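Putative fimbriae assembly chaperone (Salmonella typhimurium, PDB 2CO7) probably assists, as a periplasmic pilus chaperone, the folding and assembly of Saf fimbrial subunits in Salmonella. Local coordinates at residues B[16-21]-B[30-35]; B[23-28]-B[128-133]; B[46-51]-B[93-98]; B[57-62]-B[78-83]. All blocks are in the same frame, centred on the assembly; numbering follows the deposited sequence. Where two conformers were deposited one is given.

Contact 1: residues B[16-21]-B[30-35]; sequences LGATRV and ATLSVS
Leu32 lays its CD1 methyl across the bend of segment 16-21, touching Val21 CG2 at 4.1 Å as well as the Gly17 and Ala18 backbone nitrogens, each 3.9 Å away. The bend belongs to the immunoglobulin-like N-terminal domain of a PapD-type chaperone, where the first strand leaves one edge of the sheet and crosses to the opposite edge. Leu16, the last residue of strand 10-16, still faces Val34 as an antiparallel non-hydrogen-bonded pair. The backbone bond beside that pair runs from Gly17 N to Ser33 O at 2.8 Å; it is bent to 143° at the hydrogen, and Leu16 CA adds a CA-H...O contact to the same oxygen. From Gly17 onward the chain peels off strand 30-35 and turns toward strand 116-131, to which Val21 bonds through its backbone. Leu32 CG lies anti to the backbone N (chi1 175°), and from there CD1 reaches the departing chain. Leu16 CB closes on the same methyl from the start of the bend, at 4.3 Å. Thr19 and Arg20 turn away from strand 30-35. Arg20 NH1 donates to Thr19 OG1; outside this contact it also forms a salt bridge with the backbone of the other protein chain, consistent with the cleft arginine of this family that anchors the carboxylate end of a bound subunit. Beyond the bend Val21 returns to the core, its CG1 branch resting on Ala30 CB at 3.7 Å.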
loop_
_atom_site.group_PDB
_atom_site.type_symbol
_atom_site.label_atom_id
_atom_site.label_comp_id
_atom_site.label_asym_id
_atom_site.label_seq_id
_atom_site.Cartn_x
_atom_site.Cartn_y
_atom_site.Cartn_z
ATOM N N LEU B 16 -0.009 -1.495 -12.391
ATOM C CA LEU B 16 -1.412 -1.110 -12.508
ATOM C C LEU B 16 -1.479 0.156 -13.338
ATOM O O LEU B 16 -0.554 0.988 -13.310
ATOM C CB LEU B 16 -2.030 -0.860 -11.114
ATOM C CG LEU B 16 -2.476 -2.067 -10.291
ATOM C CD1 LEU B 16 -1.538 -3.250 -10.293
ATOM C CD2 LEU B 16 -2.855 -1.649 -8.854
ATOM N N GLY B 17 -2.559 0.309 -14.090
ATOM C CA GLY B 17 -2.662 1.430 -15.006
ATOM C C GLY B 17 -2.815 2.802 -14.394
ATOM O O GLY B 17 -2.612 3.816 -15.062
ATOM N N ALA B 18 -3.201 2.840 -13.135
ATOM C CA ALA B 18 -3.450 4.080 -12.414
ATOM C C ALA B 18 -3.196 3.803 -10.917
ATOM O O ALA B 18 -3.124 2.638 -10.521
ATOM C CB ALA B 18 -4.873 4.497 -12.604
ATOM N N THR B 19 -3.136 4.880 -10.119
ATOM C CA THR B 19 -2.934 4.812 -8.670
ATOM C C THR B 19 -4.273 4.935 -7.912
ATOM O O THR B 19 -4.327 4.609 -6.731
ATOM C CB THR B 19 -1.966 5.898 -8.135
ATOM O OG1 THR B 19 -2.483 7.214 -8.449
ATOM C CG2 THR B 19 -0.535 5.683 -8.656
ATOM N N ARG B 20 -5.325 5.389 -8.597
ATOM C CA ARG B 20 -6.676 5.364 -8.036
ATOM C C ARG B 20 -7.665 5.089 -9.158
ATOM O O ARG B 20 -7.339 5.272 -10.344
ATOM C CB ARG B 20 -7.031 6.717 -7.366
ATOM C CG ARG B 20 -7.021 7.911 -8.356
ATOM C CD ARG B 20 -5.767 8.811 -8.200
ATOM N NE ARG B 20 -5.748 9.393 -6.840
ATOM C CZ ARG B 20 -4.921 9.025 -5.848
ATOM N NH1 ARG B 20 -3.929 8.143 -6.053
ATOM N NH2 ARG B 20 -5.055 9.565 -4.642
ATOM N N VAL B 21 -8.882 4.707 -8.793
ATOM C CA VAL B 21 -9.950 4.499 -9.753
ATOM C C VAL B 21 -11.106 5.300 -9.167
ATOM O O VAL B 21 -11.505 5.086 -7.992
ATOM C CB VAL B 21 -10.360 2.983 -9.898
ATOM C CG1 VAL B 21 -11.531 2.872 -10.887
ATOM C CG2 VAL B 21 -9.218 2.118 -10.440
ATOM N N ALA B 30 -16.143 0.571 -14.012
ATOM C CA ALA B 30 -14.842 1.192 -14.183
ATOM C C ALA B 30 -13.849 0.128 -14.655
ATOM O O ALA B 30 -14.143 -1.088 -14.667
ATOM C CB ALA B 30 -14.400 1.793 -12.893
ATOM N N THR B 31 -12.673 0.569 -15.068
ATOM C CA THR B 31 -11.660 -0.395 -15.501
ATOM C C THR B 31 -10.336 -0.047 -14.904
ATOM O O THR B 31 -10.090 1.108 -14.516
ATOM C CB THR B 31 -11.494 -0.502 -17.056
ATOM O OG1 THR B 31 -11.156 0.784 -17.608
ATOM C CG2 THR B 31 -12.760 -1.062 -17.736
ATOM N N LEU B 32 -9.461 -1.049 -14.832
ATOM C CA LEU B 32 -8.097 -0.827 -14.298
ATOM C C LEU B 32 -7.188 -1.790 -15.065
ATOM O O LEU B 32 -7.435 -2.989 -15.069
ATOM C CB LEU B 32 -8.052 -1.133 -12.801
ATOM C CG LEU B 32 -6.665 -1.066 -12.133
ATOM C CD1 LEU B 32 -6.005 0.309 -12.244
ATOM C CD2 LEU B 32 -6.813 -1.508 -10.651
ATOM N N SER B 33 -6.185 -1.268 -15.766
ATOM C CA SER B 33 -5.252 -2.127 -16.502
ATOM C C SER B 33 -4.274 -2.786 -15.512
ATOM O O SER B 33 -3.859 -2.167 -14.550
ATOM C CB SER B 33 -4.512 -1.280 -17.539
ATOM O OG SER B 33 -3.560 -2.014 -18.274
ATOM N N VAL B 34 -3.906 -4.037 -15.768
ATOM C CA VAL B 34 -2.878 -4.731 -14.974
ATOM C C VAL B 34 -1.937 -5.391 -15.977
ATOM O O VAL B 34 -2.397 -6.025 -16.929
ATOM C CB VAL B 34 -3.508 -5.849 -14.052
ATOM C CG1 VAL B 34 -4.265 -6.847 -14.884
ATOM C CG2 VAL B 34 -2.439 -6.541 -13.167
ATOM N N SER B 35 -0.633 -5.208 -15.768
ATOM C CA SER B 35 0.377 -5.827 -16.624
ATOM C C SER B 35 1.383 -6.607 -15.811
ATOM O O SER B 35 1.668 -6.254 -14.676
ATOM C CB SER B 35 1.093 -4.772 -17.494
ATOM O OG SER B 35 0.135 -3.942 -18.166
#

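Contact 2: residues B[23-28]-B[128-133]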
loop_
_atom_site.group_PDB
_atom_site.type_symbol
_atom_site.label_atom_id
_atom_site.label_comp_id
_atom_site.label_asym_id
_atom_site.label_seq_id
_atom_site.Cartn_x
_atom_site.Cartn_y
_atom_site.Cartn_z
ATOM N N TYR B 23 -14.970 5.900 -9.276
ATOM C CA TYR B 23 -16.192 5.203 -9.718
ATOM C C TYR B 23 -17.362 6.148 -9.644
ATOM O O TYR B 23 -17.908 6.398 -8.560
ATOM C CB TYR B 23 -16.427 3.933 -8.862
ATOM C CG TYR B 23 -17.411 2.948 -9.494
ATOM C CD1 TYR B 23 -16.972 1.715 -9.999
ATOM C CD2 TYR B 23 -18.772 3.248 -9.575
ATOM C CE1 TYR B 23 -17.873 0.798 -10.551
ATOM C CE2 TYR B 23 -19.679 2.350 -10.164
ATOM C CZ TYR B 23 -19.214 1.116 -10.638
ATOM O OH TYR B 23 -20.119 0.240 -11.239
ATOM N N HIS B 24 -17.758 6.668 -10.809
ATOM C CA HIS B 24 -18.853 7.628 -10.907
ATOM C C HIS B 24 -20.167 6.848 -10.858
ATOM O O HIS B 24 -20.349 5.937 -11.641
ATOM C CB HIS B 24 -18.732 8.421 -12.205
ATOM C CG HIS B 24 -17.556 9.351 -12.236
ATOM N ND1 HIS B 24 -16.284 8.943 -12.580
ATOM C CD2 HIS B 24 -17.470 10.681 -11.977
ATOM C CE1 HIS B 24 -15.464 9.985 -12.528
ATOM N NE2 HIS B 24 -16.161 11.051 -12.180
ATOM N N ALA B 25 -21.028 7.186 -9.912
ATOM C CA ALA B 25 -22.266 6.435 -9.656
ATOM C C ALA B 25 -23.131 6.082 -10.885
ATOM O O ALA B 25 -23.641 4.951 -10.982
ATOM C CB ALA B 25 -23.124 7.145 -8.586
ATOM N N GLY B 26 -23.328 7.032 -11.800
ATOM C CA GLY B 26 -24.182 6.776 -12.972
ATOM C C GLY B 26 -23.635 5.794 -14.005
ATOM O O GLY B 26 -24.383 5.278 -14.854
ATOM N N THR B 27 -22.349 5.504 -13.923
ATOM C CA THR B 27 -21.682 4.641 -14.914
ATOM C C THR B 27 -21.988 3.141 -14.789
ATOM O O THR B 27 -22.536 2.696 -13.778
ATOM C CB THR B 27 -20.165 4.845 -14.888
ATOM O OG1 THR B 27 -19.630 4.252 -13.699
ATOM C CG2 THR B 27 -19.831 6.361 -15.019
ATOM N N ALA B 28 -21.647 2.387 -15.824
ATOM C CA ALA B 28 -21.919 0.938 -15.860
ATOM C C ALA B 28 -20.778 0.196 -15.143
ATOM O O ALA B 28 -20.866 -0.989 -14.829
ATOM C CB ALA B 28 -22.046 0.466 -17.270
ATOM N N LEU B 128 -10.298 2.951 -4.519
ATOM C CA LEU B 128 -11.443 2.898 -5.421
ATOM C C LEU B 128 -12.510 3.794 -4.776
ATOM O O LEU B 128 -13.143 3.441 -3.753
ATOM C CB LEU B 128 -11.946 1.461 -5.570
ATOM C CG LEU B 128 -13.291 1.308 -6.289
ATOM C CD1 LEU B 128 -13.098 1.796 -7.764
ATOM C CD2 LEU B 128 -13.736 -0.165 -6.283
ATOM N N ILE B 129 -12.698 4.952 -5.368
ATOM C CA ILE B 129 -13.483 6.008 -4.715
ATOM C C ILE B 129 -14.811 6.123 -5.392
ATOM O O ILE B 129 -14.887 6.513 -6.576
ATOM C CB ILE B 129 -12.730 7.367 -4.629
ATOM C CG1 ILE B 129 -11.365 7.191 -3.907
ATOM C CG2 ILE B 129 -13.564 8.449 -3.866
ATOM C CD1 ILE B 129 -10.378 8.428 -4.010
ATOM N N PHE B 130 -15.859 5.815 -4.613
ATOM C CA PHE B 130 -17.207 5.884 -5.134
ATOM C C PHE B 130 -17.793 7.296 -5.004
ATOM O O PHE B 130 -17.871 7.808 -3.904
ATOM C CB PHE B 130 -18.105 4.835 -4.465
ATOM C CG PHE B 130 -19.486 4.803 -5.031
ATOM C CD1 PHE B 130 -19.739 4.139 -6.237
ATOM C CD2 PHE B 130 -20.541 5.421 -4.354
ATOM C CE1 PHE B 130 -21.090 4.093 -6.774
ATOM C CE2 PHE B 130 -21.854 5.381 -4.856
ATOM C CZ PHE B 130 -22.125 4.718 -6.076
ATOM N N ARG B 131 -18.206 7.887 -6.120
ATOM C CA ARG B 131 -18.738 9.255 -6.143
ATOM C C ARG B 131 -20.214 9.257 -6.604
ATOM O O ARG B 131 -20.536 9.055 -7.821
ATOM C CB ARG B 131 -17.857 10.149 -7.030
ATOM C CG ARG B 131 -18.235 11.655 -6.963
ATOM C CD ARG B 131 -17.262 12.481 -7.718
ATOM N NE ARG B 131 -15.913 12.335 -7.137
ATOM C CZ ARG B 131 -14.791 12.695 -7.737
ATOM N NH1 ARG B 131 -14.809 13.256 -8.959
ATOM N NH2 ARG B 131 -13.642 12.494 -7.111
ATOM N N PRO B 132 -21.124 9.464 -5.635
ATOM C CA PRO B 132 -22.547 9.604 -5.935
ATOM C C PRO B 132 -22.765 10.671 -7.005
ATOM O O PRO B 132 -21.988 11.623 -7.105
ATOM C CB PRO B 132 -23.155 10.011 -4.588
ATOM C CG PRO B 132 -22.209 9.404 -3.583
ATOM C CD PRO B 132 -20.862 9.566 -4.181
ATOM N N ASP B 133 -23.821 10.504 -7.794
ATOM C CA ASP B 133 -24.078 11.402 -8.914
ATOM C C ASP B 133 -24.379 12.833 -8.432
ATOM O O ASP B 133 -24.053 13.807 -9.111
ATOM C CB ASP B 133 -25.219 10.833 -9.763
ATOM C CG ASP B 133 -25.219 11.363 -11.200
ATOM O OD1 ASP B 133 -26.237 11.971 -11.611
ATOM O OD2 ASP B 133 -24.200 11.190 -11.899
#
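Tyr23 is gripped through both backbone polar atoms: its N donates to Ile129 O at 2.8 Å, and its O accepts from Arg131 N at 2.9 Å in a nearly straight bond (175° at the hydrogen). Two residues on, Ala25 N donates to Arg131 O at 2.8 Å. These bonds alternate along two strands running in the same direction, the parallel pairing of strand 20-24 with strand 116-131 by which the switched first strand closes the far edge of the PapD-like N-terminal domain. His24 O is instead taken up within its own type I turn, accepting from both Thr27 N and Thr27 OG1. On the core side Tyr23 and Phe130 meet obliquely, CD2 to CD1 at 3.6 Å with the ring planes 34° apart, and Ala25 CB rests against Phe130 CZ at 3.6 Å. The phenol OH of Tyr23 accepts from the backbone N of Arg80. On the other face His24 and Arg131 run side by side, NE2 and NH1 4.1 Å apart without bonding. The Arg131 charge is met elsewhere: NE forms a salt bridge with Glu90, and NH2 one with Asp208, which lies in the C-terminal domain.

Contact 3: residues B[46-51]-B[93-98]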
loop_
_atom_site.group_PDB
_atom_site.type_symbol
_atom_site.label_atom_id
_atom_site.label_comp_id
_atom_site.label_asym_id
_atom_site.label_seq_id
_atom_site.Cartn_x
_atom_site.Cartn_y
_atom_site.Cartn_z
ATOM N N SER B 46 -7.713 -10.480 -7.906
ATOM C CA SER B 46 -8.173 -9.142 -7.590
ATOM C C SER B 46 -9.345 -9.222 -6.642
ATOM O O SER B 46 -10.226 -10.122 -6.758
ATOM C CB SER B 46 -8.560 -8.375 -8.844
ATOM O OG SER B 46 -7.615 -8.556 -9.870
ATOM N N SER B 47 -9.340 -8.305 -5.675
ATOM C CA SER B 47 -10.395 -8.197 -4.674
ATOM C C SER B 47 -10.706 -6.715 -4.387
ATOM O O SER B 47 -9.892 -5.866 -4.670
ATOM C CB SER B 47 -9.936 -8.897 -3.375
ATOM O OG SER B 47 -8.694 -8.328 -2.943
ATOM N N VAL B 48 -11.903 -6.412 -3.884
ATOM C CA VAL B 48 -12.228 -5.053 -3.358
ATOM C C VAL B 48 -12.519 -5.147 -1.860
ATOM O O VAL B 48 -13.272 -6.025 -1.431
ATOM C CB VAL B 48 -13.432 -4.409 -4.105
ATOM C CG1 VAL B 48 -13.696 -2.998 -3.592
ATOM C CG2 VAL B 48 -13.128 -4.318 -5.604
ATOM N N LYS B 49 -11.905 -4.281 -1.060
ATOM C CA LYS B 49 -12.177 -4.264 0.396
ATOM C C LYS B 49 -12.732 -2.891 0.752
ATOM O O LYS B 49 -12.518 -1.913 0.019
ATOM C CB LYS B 49 -10.908 -4.515 1.206
ATOM C CG LYS B 49 -10.166 -5.818 0.848
ATOM C CD LYS B 49 -11.093 -6.972 0.994
ATOM C CE LYS B 49 -11.404 -7.309 2.394
ATOM N NZ LYS B 49 -11.720 -8.768 2.534
ATOM N N ALA B 50 -13.409 -2.817 1.891
ATOM C CA ALA B 50 -13.986 -1.543 2.332
ATOM C C ALA B 50 -12.831 -0.611 2.749
ATOM O O ALA B 50 -11.639 -1.038 2.734
ATOM C CB ALA B 50 -14.924 -1.792 3.502
ATOM N N ALA B 51 -13.151 0.644 3.098
ATOM C CA ALA B 51 -12.096 1.611 3.519
ATOM C C ALA B 51 -11.173 1.082 4.628
ATOM O O ALA B 51 -9.975 1.431 4.669
ATOM C CB ALA B 51 -12.732 2.971 3.937
ATOM N N GLN B 93 -13.158 2.632 -1.093
ATOM C CA GLN B 93 -12.821 1.203 -1.014
ATOM C C GLN B 93 -11.352 1.058 -1.484
ATOM O O GLN B 93 -10.713 2.036 -1.927
ATOM C CB GLN B 93 -13.709 0.414 -2.014
ATOM C CG GLN B 93 -15.133 0.210 -1.706
ATOM C CD GLN B 93 -16.030 1.425 -1.888
ATOM O OE1 GLN B 93 -17.048 1.482 -1.275
ATOM N NE2 GLN B 93 -15.667 2.363 -2.768
ATOM N N TRP B 94 -10.837 -0.171 -1.445
ATOM C CA TRP B 94 -9.534 -0.476 -1.984
ATOM C C TRP B 94 -9.659 -1.632 -2.961
ATOM O O TRP B 94 -10.237 -2.662 -2.626
ATOM C CB TRP B 94 -8.598 -0.931 -0.873
ATOM C CG TRP B 94 -8.280 0.154 0.102
ATOM C CD1 TRP B 94 -8.965 0.454 1.275
ATOM C CD2 TRP B 94 -7.243 1.120 -0.018
ATOM N NE1 TRP B 94 -8.386 1.549 1.884
ATOM C CE2 TRP B 94 -7.340 1.985 1.113
ATOM C CE3 TRP B 94 -6.260 1.368 -0.986
ATOM C CZ2 TRP B 94 -6.439 3.040 1.335
ATOM C CZ3 TRP B 94 -5.333 2.424 -0.747
ATOM C CH2 TRP B 94 -5.470 3.260 0.390
ATOM N N VAL B 95 -9.093 -1.452 -4.144
ATOM C CA VAL B 95 -9.012 -2.521 -5.144
ATOM C C VAL B 95 -7.552 -3.006 -5.103
ATOM O O VAL B 95 -6.636 -2.241 -5.343
ATOM C CB VAL B 95 -9.544 -2.069 -6.558
ATOM C CG1 VAL B 95 -8.770 -0.863 -7.167
ATOM C CG2 VAL B 95 -9.542 -3.234 -7.535
ATOM N N CYS B 96 -7.391 -4.295 -4.798
ATOM C CA CYS B 96 -6.090 -4.895 -4.548
ATOM C C CYS B 96 -5.824 -5.992 -5.568
ATOM O O CYS B 96 -6.721 -6.748 -5.938
ATOM C CB CYS B 96 -6.081 -5.512 -3.171
ATOM S SG CYS B 96 -6.147 -4.320 -1.815
ATOM N N ILE B 97 -4.580 -6.047 -6.002
ATOM C CA ILE B 97 -4.123 -6.984 -7.015
ATOM C C ILE B 97 -3.017 -7.767 -6.350
ATOM O O ILE B 97 -1.999 -7.165 -5.987
ATOM C CB ILE B 97 -3.500 -6.199 -8.222
ATOM C CG1 ILE B 97 -4.518 -5.282 -8.907
ATOM C CG2 ILE B 97 -2.795 -7.137 -9.227
ATOM C CD1 ILE B 97 -5.820 -5.903 -9.191
ATOM N N LYS B 98 -3.244 -9.066 -6.147
ATOM C CA LYS B 98 -2.228 -9.975 -5.597
ATOM C C LYS B 98 -1.568 -10.717 -6.747
ATOM O O LYS B 98 -2.263 -11.353 -7.565
ATOM C CB LYS B 98 -2.853 -11.020 -4.665
ATOM C CG LYS B 98 -1.801 -11.965 -4.028
ATOM C CD LYS B 98 -2.425 -13.105 -3.206
ATOM C CE LYS B 98 -3.316 -12.565 -2.085
ATOM N NZ LYS B 98 -2.470 -11.928 -1.021
HETATM O O HOH W 1 -6.197 -9.325 -3.925
#
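Antiparallel pairing of two inner strands, 42-50 and 91-100, makes up this contact, in the middle of the sheet that builds the immunoglobulin-like N-terminal domain. Ser47 with Cys96 and Lys49 with Trp94 are the hydrogen-bonded pairs, each joined by reciprocal N-H...O bonds; Lys49 N to Trp94 O and Trp94 N to Lys49 O both measure 2.8 Å. Between them Val48 sits opposite Val95, and their CG2 methyls approach to 4.2 Å on the core side. There the Val48 and Gln93 side chains cross at a slant, Val48 CG1 3.8 Å from Gln93 CB, while Gln93 NE2 donates to Leu128 O. The opposite face carries Trp94. Its CG stands anti to the carbonyl carbon (chi1 -67°), and the pyrrole edge of the indole meets the carbonyls of Ala50 and Ala51: CD1 lies 3.4 Å from Ala50 O, close to the ring plane, and NE1 donates to Ala51 O at 3.2 Å. This last bond is bent, 140° at the hydrogen, and the donor sits above the carbonyl plane. The indole also takes an edge-to-face contact with an aromatic side chain of the other protein chain. On the same face Ser47 OG touches Cys96 CB at 3.8 Å and binds a water 2.9 Å away; the water donates only weakly to Cys96 O. Since Cys96 is joined by a disulfide to Cys125, the strand is tied covalently to strand 116-131 on one side and by backbone bonds to strand 42-50 on the other, and the indole bond probably helps to hold the ring's rotation where it meets the other chain.

Contact 4: residues B[57-62]-B[78-83]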
loop_
_atom_site.group_PDB
_atom_site.type_symbol
_atom_site.label_atom_id
_atom_site.label_comp_id
_atom_site.label_asym_id
_atom_site.label_seq_id
_atom_site.Cartn_x
_atom_site.Cartn_y
_atom_site.Cartn_z
ATOM N N ALA B 57 -16.783 -5.075 0.453
ATOM C CA ALA B 57 -17.331 -3.906 -0.245
ATOM C C ALA B 57 -18.246 -4.400 -1.360
ATOM O O ALA B 57 -18.051 -5.525 -1.863
ATOM C CB ALA B 57 -16.204 -3.060 -0.832
ATOM N N PRO B 58 -19.267 -3.597 -1.722
ATOM C CA PRO B 58 -20.290 -4.051 -2.669
ATOM C C PRO B 58 -19.795 -3.877 -4.103
ATOM O O PRO B 58 -20.474 -3.220 -4.925
ATOM C CB PRO B 58 -21.459 -3.097 -2.382
ATOM C CG PRO B 58 -20.809 -1.828 -1.942
ATOM C CD PRO B 58 -19.539 -2.228 -1.218
ATOM N N PHE B 59 -18.603 -4.406 -4.385
ATOM C CA PHE B 59 -18.070 -4.352 -5.748
ATOM C C PHE B 59 -17.512 -5.690 -6.125
ATOM O O PHE B 59 -17.074 -6.438 -5.259
ATOM C CB PHE B 59 -16.952 -3.340 -5.863
ATOM C CG PHE B 59 -17.394 -1.919 -5.676
ATOM C CD1 PHE B 59 -17.609 -1.102 -6.791
ATOM C CD2 PHE B 59 -17.595 -1.400 -4.395
ATOM C CE1 PHE B 59 -18.029 0.235 -6.640
ATOM C CE2 PHE B 59 -18.029 -0.065 -4.221
ATOM C CZ PHE B 59 -18.235 0.749 -5.357
ATOM N N LEU B 60 -17.488 -5.966 -7.425
ATOM C CA LEU B 60 -16.890 -7.175 -7.930
ATOM C C LEU B 60 -15.870 -6.774 -8.974
ATOM O O LEU B 60 -16.076 -5.820 -9.720
ATOM C CB LEU B 60 -17.956 -8.083 -8.516
ATOM C CG LEU B 60 -18.574 -9.200 -7.657
ATOM C CD1 LEU B 60 -18.454 -8.987 -6.192
ATOM C CD2 LEU B 60 -20.052 -9.478 -8.040
ATOM N N VAL B 61 -14.740 -7.466 -8.968
ATOM C CA VAL B 61 -13.735 -7.295 -10.005
ATOM C C VAL B 61 -13.715 -8.536 -10.868
ATOM O O VAL B 61 -13.716 -9.669 -10.360
ATOM C CB VAL B 61 -12.302 -7.013 -9.445
ATOM C CG1 VAL B 61 -11.312 -6.745 -10.616
ATOM C CG2 VAL B 61 -12.310 -5.840 -8.532
ATOM N N MET B 62 -13.696 -8.301 -12.181
ATOM C CA MET B 62 -13.761 -9.358 -13.201
ATOM C C MET B 62 -12.582 -9.269 -14.164
ATOM O O MET B 62 -12.393 -8.226 -14.805
ATOM C CB MET B 62 -15.030 -9.218 -14.051
ATOM C CG MET B 62 -16.324 -9.755 -13.440
ATOM S SD MET B 62 -17.768 -9.072 -14.266
ATOM C CE MET B 62 -17.645 -7.398 -13.646
ATOM N N ILE B 78 -14.427 -3.357 -12.992
ATOM C CA ILE B 78 -14.910 -3.218 -11.611
ATOM C C ILE B 78 -16.364 -2.737 -11.665
ATOM O O ILE B 78 -16.635 -1.753 -12.320
ATOM C CB ILE B 78 -14.075 -2.164 -10.845
ATOM C CG1 ILE B 78 -12.579 -2.532 -10.838
ATOM C CG2 ILE B 78 -14.650 -1.993 -9.426
ATOM C CD1 ILE B 78 -11.630 -1.383 -10.466
ATOM N N VAL B 79 -17.290 -3.421 -10.984
ATOM C CA VAL B 79 -18.716 -3.069 -11.097
ATOM C C VAL B 79 -19.336 -3.073 -9.698
ATOM O O VAL B 79 -19.041 -3.963 -8.892
ATOM C CB VAL B 79 -19.494 -4.016 -12.093
ATOM C CG1 VAL B 79 -18.961 -3.919 -13.521
ATOM C CG2 VAL B 79 -19.436 -5.469 -11.637
ATOM N N ARG B 80 -20.103 -2.027 -9.375
ATOM C CA ARG B 80 -20.882 -2.031 -8.134
ATOM C C ARG B 80 -21.961 -3.084 -8.193
ATOM O O ARG B 80 -22.700 -3.150 -9.189
ATOM C CB ARG B 80 -21.533 -0.670 -7.879
ATOM C CG ARG B 80 -22.175 -0.594 -6.493
ATOM C CD ARG B 80 -22.883 0.759 -6.194
ATOM N NE ARG B 80 -24.005 1.013 -7.109
ATOM C CZ ARG B 80 -25.237 0.495 -7.025
ATOM N NH1 ARG B 80 -25.580 -0.349 -6.060
ATOM N NH2 ARG B 80 -26.138 0.809 -7.952
ATOM N N THR B 81 -22.120 -3.879 -7.132
ATOM C CA THR B 81 -23.136 -4.953 -7.186
ATOM C C THR B 81 -24.356 -4.817 -6.317
ATOM O O THR B 81 -25.242 -5.692 -6.373
ATOM C CB THR B 81 -22.580 -6.351 -6.873
ATOM O OG1 THR B 81 -23.694 -7.203 -6.609
ATOM C CG2 THR B 81 -21.734 -6.343 -5.617
ATOM N N GLY B 82 -24.411 -3.772 -5.507
ATOM C CA GLY B 82 -25.553 -3.513 -4.614
ATOM C C GLY B 82 -25.041 -2.528 -3.567
ATOM O O GLY B 82 -24.444 -1.513 -3.915
ATOM N N GLY B 83 -25.247 -2.828 -2.286
ATOM C CA GLY B 83 -24.722 -1.962 -1.221
ATOM C C GLY B 83 -25.676 -0.842 -0.859
ATOM O O GLY B 83 -26.668 -0.596 -1.547
#
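A beta hairpin joins strands 59-68 and 73-80, and this contact lies at its open end, where both strands run out into loops. Leu60 and Val79 are the hydrogen-bonded pair: Leu60 N donates to Val79 O at 2.9 Å and Val79 N to Leu60 O at 3.0 Å. The pairing is prolonged by Thr81 N, which donates to Pro58 O at 2.8 Å from well above the carbonyl plane. Pro58 is the centre of an inverse gamma turn, and its CB packs 3.6 Å from Gly83 CA, beyond the end of the pairing. Phe59 turns to the core with CG anti to the carbonyl carbon (chi1 -67°). The ring lies beside Arg80: CE1 is 3.8 Å from Arg80 CB, and Arg80 CG stands over one face toward the rim. The arginine chain then bends away, and NH1 donates to Gly82 O at 2.7 Å, with the acceptor in the guanidinium plane. Farther along, Val61 and Ile78 lie side by side, CG2 to CG1 at 4.0 Å. Phe59 touches strands 42-50, 91-100 and 116-131, Val61 the first two and Ile78 the last two; Phe59 also meets Tyr23 of strand 20-24 edge-to-face, while the backbone of Ile78 bonds to Ala30 of strand 30-35.

Overall arrangement
From the N terminus, contact 1 closes first, a short loop in which the chain passes from strand 10-16 at one edge to strand 20-24 at the other and then returns as strand 30-35. Contact 2 opens before contact 1 is complete, so the two cross, and it closes about 100 residues later, when strand 116-131 returns beside strand 20-24. Within that long loop contact 3 pairs strands 42-50 and 91-100, and inside contact 3 lies contact 4, the hairpin of strands 59-68 and 73-80. Contact 1 is in series with both of these. Together they tie both edges and the middle of the N-terminal domain, and Leu16, Leu32, Leu128, Val48, Val61 and Ile78 share the core between them.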